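PDB 4QHZ: putative glycosyl hydrolase from Parabacteroides distasonis, which is probably a hydrolase acting on sugar derivatives such as 3-keto-disaccharides, and binds magnesium. Local coordinates for residues Gln98-Trp103 with Asn240-Glu245; Lys150-Leu155 with Asn200-Leu205. All coordinates share one frame; numbering follows the deposited sequence.

Interaction 1 (Gln98-Trp103 with Asn240-Glu245); sequences QMHIEW and NIWIRE
His100 lays its CB over one face of the Trp242 indole, a CH-pi contact in which CB sits 3.4 Å from the centroid of the five-membered ring. CG, anti to the backbone N (chi1 -174°), comes beside the indole, 3.5 Å from Trp242 NE1. The imidazole and indole planes are only 3° apart, but slid so far that the rings barely overlap. At the imidazole's other end NE2 donates an almost straight bond of 2.8 Å to the anti lone pair of Glu102 OE2, and the oxygen lies in the imidazole plane. Asn240 ND2 approaches the same oxygen from a different direction, 3.0 Å from OE2 and well above the carboxylate plane; Gly43 N is a third partner. Farther along the strands, Arg244 NH1 donates a 2.8 Å hydrogen bond to Gln98 OE1, with amide and guanidinium planes almost perpendicular.

Gln98, His100, Trp242 and Arg244 project from one face of an antiparallel pair, strands 97-104 and 237-245, within the concanavalin-like beta fold of this family. Gln98 with Arg244 and His100 with Trp242 are its hydrogen-bonded pairs; Met99 opposite Ile243 is non-hydrogen-bonded. The reverse face is apolar: Ile101 CD1 lies 3.8 Å from Ile241 CD1, the two side chains side by side. Met99 CG packs 4.0 Å from Ile243 CD1.

An alanine in place of Trp242 would probably open a gap over His100 CB and leave Phe44 O without its NE1 partner.

Around this shell, His100 ND1 is hydrogen-bonded to Asp169 OD1, Phe44 O accepts from both Trp242 NE1 and Asn240 ND2, and Glu102 OE1 forms a salt bridge with Arg239. Arg244 NH2 forms another with Asp49 OD2, while Gln98 OE1 also accepts from the backbone N of Val197 of a neighbouring subunit.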
loop_
_atom_site.group_PDB
_atom_site.type_symbol
_atom_site.label_atom_id
_atom_site.label_comp_id
_atom_site.label_asym_id
_atom_site.label_seq_id
_atom_site.Cartn_x
_atom_site.Cartn_y
_atom_site.Cartn_z
ATOM N N GLN C 98 -4.933 -14.614 -11.170
ATOM C CA GLN C 98 -6.307 -14.738 -10.741
ATOM C C GLN C 98 -6.684 -16.201 -10.902
ATOM O O GLN C 98 -6.316 -16.825 -11.888
ATOM C CB GLN C 98 -7.184 -13.857 -11.600
ATOM C CG GLN C 98 -8.644 -14.218 -11.576
ATOM C CD GLN C 98 -9.461 -13.408 -12.548
ATOM O OE1 GLN C 98 -8.949 -12.845 -13.519
ATOM N NE2 GLN C 98 -10.750 -13.354 -12.297
HETATM N N MSE C 99 -7.426 -16.731 -9.934
HETATM C CA MSE C 99 -7.746 -18.147 -9.863
HETATM C C MSE C 99 -9.179 -18.408 -9.499
HETATM O O MSE C 99 -9.759 -17.669 -8.705
HETATM C CB MSE C 99 -6.924 -18.697 -8.708
HETATM C CG MSE C 99 -6.261 -20.004 -9.023
HETATM SE SE MSE C 99 -5.719 -20.768 -7.289
HETATM C CE MSE C 99 -6.845 -22.370 -7.520
ATOM N N HIS C 100 -9.748 -19.481 -10.045
ATOM C CA HIS C 100 -11.094 -19.917 -9.706
ATOM C C HIS C 100 -11.048 -21.384 -9.303
ATOM O O HIS C 100 -10.353 -22.179 -9.925
ATOM C CB HIS C 100 -12.026 -19.719 -10.896
ATOM C CG HIS C 100 -13.469 -20.001 -10.601
ATOM N ND1 HIS C 100 -14.358 -19.020 -10.214
ATOM C CD2 HIS C 100 -14.181 -21.152 -10.654
ATOM C CE1 HIS C 100 -15.550 -19.558 -10.027
ATOM N NE2 HIS C 100 -15.472 -20.849 -10.294
ATOM N N ILE C 101 -11.780 -21.742 -8.251
ATOM C CA ILE C 101 -11.824 -23.127 -7.780
ATOM C C ILE C 101 -13.095 -23.351 -6.961
ATOM O O ILE C 101 -13.457 -22.537 -6.112
ATOM C CB ILE C 101 -10.557 -23.504 -6.965
ATOM C CG1 ILE C 101 -10.613 -24.959 -6.494
ATOM C CG2 ILE C 101 -10.361 -22.589 -5.759
ATOM C CD1 ILE C 101 -9.278 -25.488 -6.009
ATOM N N GLU C 102 -13.761 -24.468 -7.227
ATOM C CA GLU C 102 -14.994 -24.825 -6.544
ATOM C C GLU C 102 -14.794 -26.135 -5.816
ATOM O O GLU C 102 -14.105 -27.031 -6.313
ATOM C CB GLU C 102 -16.140 -24.923 -7.548
ATOM C CG GLU C 102 -16.300 -23.641 -8.360
ATOM C CD GLU C 102 -17.532 -23.608 -9.244
ATOM O OE1 GLU C 102 -18.387 -24.524 -9.160
ATOM O OE2 GLU C 102 -17.632 -22.643 -10.033
ATOM N N TRP C 103 -15.372 -26.238 -4.624
ATOM C CA TRP C 103 -15.183 -27.421 -3.788
ATOM C C TRP C 103 -16.442 -27.795 -3.011
ATOM O O TRP C 103 -17.221 -26.933 -2.592
ATOM C CB TRP C 103 -14.005 -27.232 -2.823
ATOM C CG TRP C 103 -14.002 -25.964 -2.036
ATOM C CD1 TRP C 103 -13.521 -24.759 -2.442
ATOM C CD2 TRP C 103 -14.443 -25.784 -0.684
ATOM N NE1 TRP C 103 -13.667 -23.824 -1.444
ATOM C CE2 TRP C 103 -14.229 -24.429 -0.353
ATOM C CE3 TRP C 103 -15.033 -26.622 0.264
ATOM C CZ2 TRP C 103 -14.569 -23.898 0.897
ATOM C CZ3 TRP C 103 -15.378 -26.096 1.502
ATOM C CH2 TRP C 103 -15.137 -24.745 1.810
ATOM N N ASN C 240 -14.150 -27.263 -11.711
ATOM C CA ASN C 240 -14.021 -25.947 -12.338
ATOM C C ASN C 240 -12.847 -25.125 -11.788
ATOM O O ASN C 240 -13.039 -24.097 -11.141
ATOM C CB ASN C 240 -15.326 -25.165 -12.202
ATOM C CG ASN C 240 -15.333 -23.880 -13.023
ATOM O OD1 ASN C 240 -14.564 -23.730 -13.975
ATOM N ND2 ASN C 240 -16.202 -22.951 -12.659
ATOM N N ILE C 241 -11.633 -25.598 -12.060
ATOM C CA ILE C 241 -10.433 -24.901 -11.640
ATOM C C ILE C 241 -9.771 -24.264 -12.855
ATOM O O ILE C 241 -9.416 -24.959 -13.812
ATOM C CB ILE C 241 -9.437 -25.843 -10.946
ATOM C CG1 ILE C 241 -10.166 -26.687 -9.896
ATOM C CG2 ILE C 241 -8.302 -25.042 -10.326
ATOM C CD1 ILE C 241 -9.272 -27.634 -9.123
ATOM N N TRP C 242 -9.604 -22.946 -12.817
ATOM C CA TRP C 242 -8.821 -22.263 -13.836
ATOM C C TRP C 242 -7.985 -21.147 -13.231
ATOM O O TRP C 242 -8.246 -20.679 -12.127
ATOM C CB TRP C 242 -9.710 -21.726 -14.969
ATOM C CG TRP C 242 -10.877 -20.867 -14.565
ATOM C CD1 TRP C 242 -12.158 -21.276 -14.381
ATOM C CD2 TRP C 242 -10.876 -19.446 -14.364
ATOM N NE1 TRP C 242 -12.958 -20.206 -14.052
ATOM C CE2 TRP C 242 -12.194 -19.070 -14.042
ATOM C CE3 TRP C 242 -9.888 -18.458 -14.420
ATOM C CZ2 TRP C 242 -12.549 -17.749 -13.759
ATOM C CZ3 TRP C 242 -10.243 -17.143 -14.150
ATOM C CH2 TRP C 242 -11.564 -16.804 -13.820
ATOM N N ILE C 243 -6.966 -20.746 -13.974
ATOM C CA ILE C 243 -6.015 -19.755 -13.513
ATOM C C ILE C 243 -5.612 -18.905 -14.705
ATOM O O ILE C 243 -5.434 -19.420 -15.814
ATOM C CB ILE C 243 -4.795 -20.431 -12.862
ATOM C CG1 ILE C 243 -3.869 -19.401 -12.219
ATOM C CG2 ILE C 243 -4.022 -21.273 -13.879
ATOM C CD1 ILE C 243 -2.908 -20.017 -11.222
ATOM N N ARG C 244 -5.499 -17.602 -14.493
ATOM C CA ARG C 244 -4.949 -16.736 -15.534
ATOM C C ARG C 244 -3.911 -15.817 -14.933
ATOM O O ARG C 244 -4.075 -15.292 -13.834
ATOM C CB ARG C 244 -6.045 -15.957 -16.272
ATOM C CG ARG C 244 -7.055 -15.248 -15.407
ATOM C CD ARG C 244 -8.246 -14.793 -16.238
ATOM N NE ARG C 244 -7.870 -13.845 -17.291
ATOM C CZ ARG C 244 -7.574 -12.560 -17.089
ATOM N NH1 ARG C 244 -7.594 -12.029 -15.867
ATOM N NH2 ARG C 244 -7.240 -11.796 -18.118
ATOM N N GLU C 245 -2.804 -15.682 -15.649
ATOM C CA GLU C 245 -1.657 -14.961 -15.142
ATOM C C GLU C 245 -1.948 -13.479 -15.272
ATOM O O GLU C 245 -2.555 -13.055 -16.243
ATOM C CB GLU C 245 -0.400 -15.361 -15.908
ATOM C CG GLU C 245 -0.144 -16.863 -15.865
ATOM C CD GLU C 245 1.228 -17.247 -16.375
ATOM O OE1 GLU C 245 2.227 -16.895 -15.722
ATOM O OE2 GLU C 245 1.302 -17.909 -17.431
#

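Interaction 2 (Lys150-Leu155 with Asn200-Leu205); sequences KQSIPL and NHTTIL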
loop_
_atom_site.group_PDB
_atom_site.type_symbol
_atom_site.label_atom_id
_atom_site.label_comp_id
_atom_site.label_asym_id
_atom_site.label_seq_id
_atom_site.Cartn_x
_atom_site.Cartn_y
_atom_site.Cartn_z
ATOM N N LYS C 150 -3.887 -19.271 9.888
ATOM C CA LYS C 150 -3.294 -18.811 11.162
ATOM C C LYS C 150 -2.635 -17.427 11.109
ATOM O O LYS C 150 -1.835 -17.080 11.977
ATOM C CB LYS C 150 -2.309 -19.860 11.718
ATOM C CG LYS C 150 -3.003 -21.052 12.357
ATOM C CD LYS C 150 -2.049 -21.880 13.200
ATOM C CE LYS C 150 -2.792 -22.930 14.007
ATOM N NZ LYS C 150 -1.911 -23.551 15.045
ATOM N N GLN C 151 -2.981 -16.634 10.098
ATOM C CA GLN C 151 -2.479 -15.269 9.988
ATOM C C GLN C 151 -3.615 -14.264 9.976
ATOM O O GLN C 151 -3.599 -13.313 10.747
ATOM C CB GLN C 151 -1.655 -15.092 8.718
ATOM C CG GLN C 151 -0.328 -15.822 8.729
ATOM C CD GLN C 151 0.447 -15.631 7.441
ATOM O OE1 GLN C 151 0.266 -14.636 6.733
ATOM N NE2 GLN C 151 1.335 -16.569 7.139
ATOM N N SER C 152 -4.577 -14.476 9.076
ATOM C CA SER C 152 -5.633 -13.513 8.802
ATOM C C SER C 152 -7.004 -14.163 8.872
ATOM O O SER C 152 -7.326 -15.042 8.073
ATOM C CB SER C 152 -5.428 -12.894 7.425
ATOM O OG SER C 152 -4.172 -12.238 7.357
ATOM N N ILE C 153 -7.804 -13.701 9.832
ATOM C CA ILE C 153 -9.164 -14.176 10.041
ATOM C C ILE C 153 -10.033 -13.705 8.876
ATOM O O ILE C 153 -9.951 -12.541 8.474
ATOM C CB ILE C 153 -9.728 -13.640 11.362
ATOM C CG1 ILE C 153 -8.862 -14.099 12.547
ATOM C CG2 ILE C 153 -11.159 -14.097 11.572
ATOM C CD1 ILE C 153 -9.063 -13.277 13.801
ATOM N N PRO C 154 -10.849 -14.607 8.308
ATOM C CA PRO C 154 -11.702 -14.183 7.206
ATOM C C PRO C 154 -12.788 -13.219 7.670
ATOM O O PRO C 154 -13.215 -13.264 8.825
ATOM C CB PRO C 154 -12.322 -15.493 6.718
ATOM C CG PRO C 154 -12.326 -16.368 7.922
ATOM C CD PRO C 154 -11.059 -16.020 8.653
ATOM N N LEU C 155 -13.241 -12.365 6.759
ATOM C CA LEU C 155 -14.223 -11.334 7.086
ATOM C C LEU C 155 -15.616 -11.903 7.353
ATOM O O LEU C 155 -16.458 -11.233 7.939
ATOM C CB LEU C 155 -14.290 -10.301 5.954
ATOM C CG LEU C 155 -12.999 -9.503 5.730
ATOM C CD1 LEU C 155 -13.065 -8.719 4.428
ATOM C CD2 LEU C 155 -12.729 -8.578 6.905
ATOM N N ASN C 200 -9.844 -9.120 1.950
ATOM C CA ASN C 200 -9.846 -7.907 1.146
ATOM C C ASN C 200 -8.440 -7.310 1.017
ATOM O O ASN C 200 -8.026 -6.509 1.843
ATOM C CB ASN C 200 -10.811 -6.890 1.756
ATOM C CG ASN C 200 -10.982 -5.658 0.893
ATOM O OD1 ASN C 200 -10.337 -5.516 -0.143
ATOM N ND2 ASN C 200 -11.857 -4.753 1.324
ATOM N N HIS C 201 -7.731 -7.697 -0.037
ATOM C CA HIS C 201 -6.359 -7.257 -0.259
ATOM C C HIS C 201 -5.525 -7.437 1.012
ATOM O O HIS C 201 -4.913 -6.492 1.516
ATOM C CB HIS C 201 -6.315 -5.806 -0.742
ATOM C CG HIS C 201 -5.007 -5.418 -1.355
ATOM N ND1 HIS C 201 -4.629 -5.827 -2.615
ATOM C CD2 HIS C 201 -3.997 -4.642 -0.892
ATOM C CE1 HIS C 201 -3.430 -5.344 -2.892
ATOM N NE2 HIS C 201 -3.026 -4.617 -1.865
ATOM N N THR C 202 -5.495 -8.675 1.496
ATOM C CA THR C 202 -4.815 -9.031 2.733
ATOM C C THR C 202 -3.336 -9.239 2.482
ATOM O O THR C 202 -2.948 -9.898 1.526
ATOM C CB THR C 202 -5.420 -10.316 3.319
ATOM O OG1 THR C 202 -6.803 -10.083 3.615
ATOM C CG2 THR C 202 -4.712 -10.738 4.583
ATOM N N THR C 203 -2.510 -8.662 3.343
ATOM C CA THR C 203 -1.071 -8.856 3.263
ATOM C C THR C 203 -0.699 -10.181 3.915
ATOM O O THR C 203 -1.125 -10.471 5.032
ATOM C CB THR C 203 -0.313 -7.702 3.945
ATOM O OG1 THR C 203 -0.590 -6.480 3.251
ATOM C CG2 THR C 203 1.188 -7.948 3.931
ATOM N N ILE C 204 0.085 -10.982 3.201
ATOM C CA ILE C 204 0.562 -12.253 3.712
ATOM C C ILE C 204 1.901 -12.008 4.399
ATOM O O ILE C 204 2.777 -11.344 3.843
ATOM C CB ILE C 204 0.665 -13.295 2.585
ATOM C CG1 ILE C 204 -0.731 -13.595 2.039
ATOM C CG2 ILE C 204 1.321 -14.573 3.084
ATOM C CD1 ILE C 204 -0.771 -14.494 0.820
ATOM N N LEU C 205 2.043 -12.525 5.621
ATOM C CA LEU C 205 3.186 -12.202 6.485
ATOM C C LEU C 205 4.375 -13.118 6.262
ATOM O O LEU C 205 5.490 -12.781 6.635
ATOM C CB LEU C 205 2.778 -12.269 7.956
ATOM C CG LEU C 205 1.589 -11.385 8.348
ATOM C CD1 LEU C 205 1.197 -11.632 9.795
ATOM C CD2 LEU C 205 1.906 -9.914 8.120
HETATM O O HOH W 1 -2.054 -13.058 5.903
#
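Gln151 reaches across to Leu205 and supplies the direct hydrogen bond of this contact. Its CB points toward segment 200-205, and CG, anti to the carbonyl carbon (chi1 -70°), carries an extended chain past the Leu205 side chain, which runs in the opposite direction. CD comes within 4.1 Å of Leu205 CB. At the tip, OE1 accepts from Leu205 N at 3.0 Å; the N-H points nearly straight at the oxygen (169°) but arrives from above the carbonyl plane. Ile204 CG2 lies 3.8 Å from the same OE1. The other tip atom, NE2, donates to Gly206 O, so both ends of the amide grip consecutive backbone positions and its rotation is fixed.

A water donates to Gln151 OE1 and to Thr203 O and accepts from Ser152 OG, 2.7 Å away. That hydroxyl also sits 3.2 Å from Thr202 CG2, while Leu155 CD1 rests 3.9 Å from Asn200 CB beyond it. Segment 150-155 belongs to the loop between strands 127-131 and 165-177, and it is pinned to the end of strand 196-203 by a glutamine amide and a bridging water, with Gln151 and Ser152 forming a classic beta bulge opposite Ile148.

How the interactions relate
Interaction 1 joins two strands inside the larger antiparallel sheet, whereas interaction 2 ties a loop to strand 196-203 of that same sheet, nearer the surface. Their centres are about 19 Å apart and their nearest atoms about 10 Å. Both segments of interaction 2 fall in the chain between the two strands of interaction 1. The magnesium site of Asn118, Ser119, Glu128, Gln130 and Gln227 lies off both. The side chain of Ile101 is about 7 Å from that of Ser119 and about 12 Å from a bound magnesium ion; that of Gln151 is about 8 Å from the Glu128 side chain and about 13 Å from magnesium. Both contacts touch the second subunit, and interaction 2 also a third.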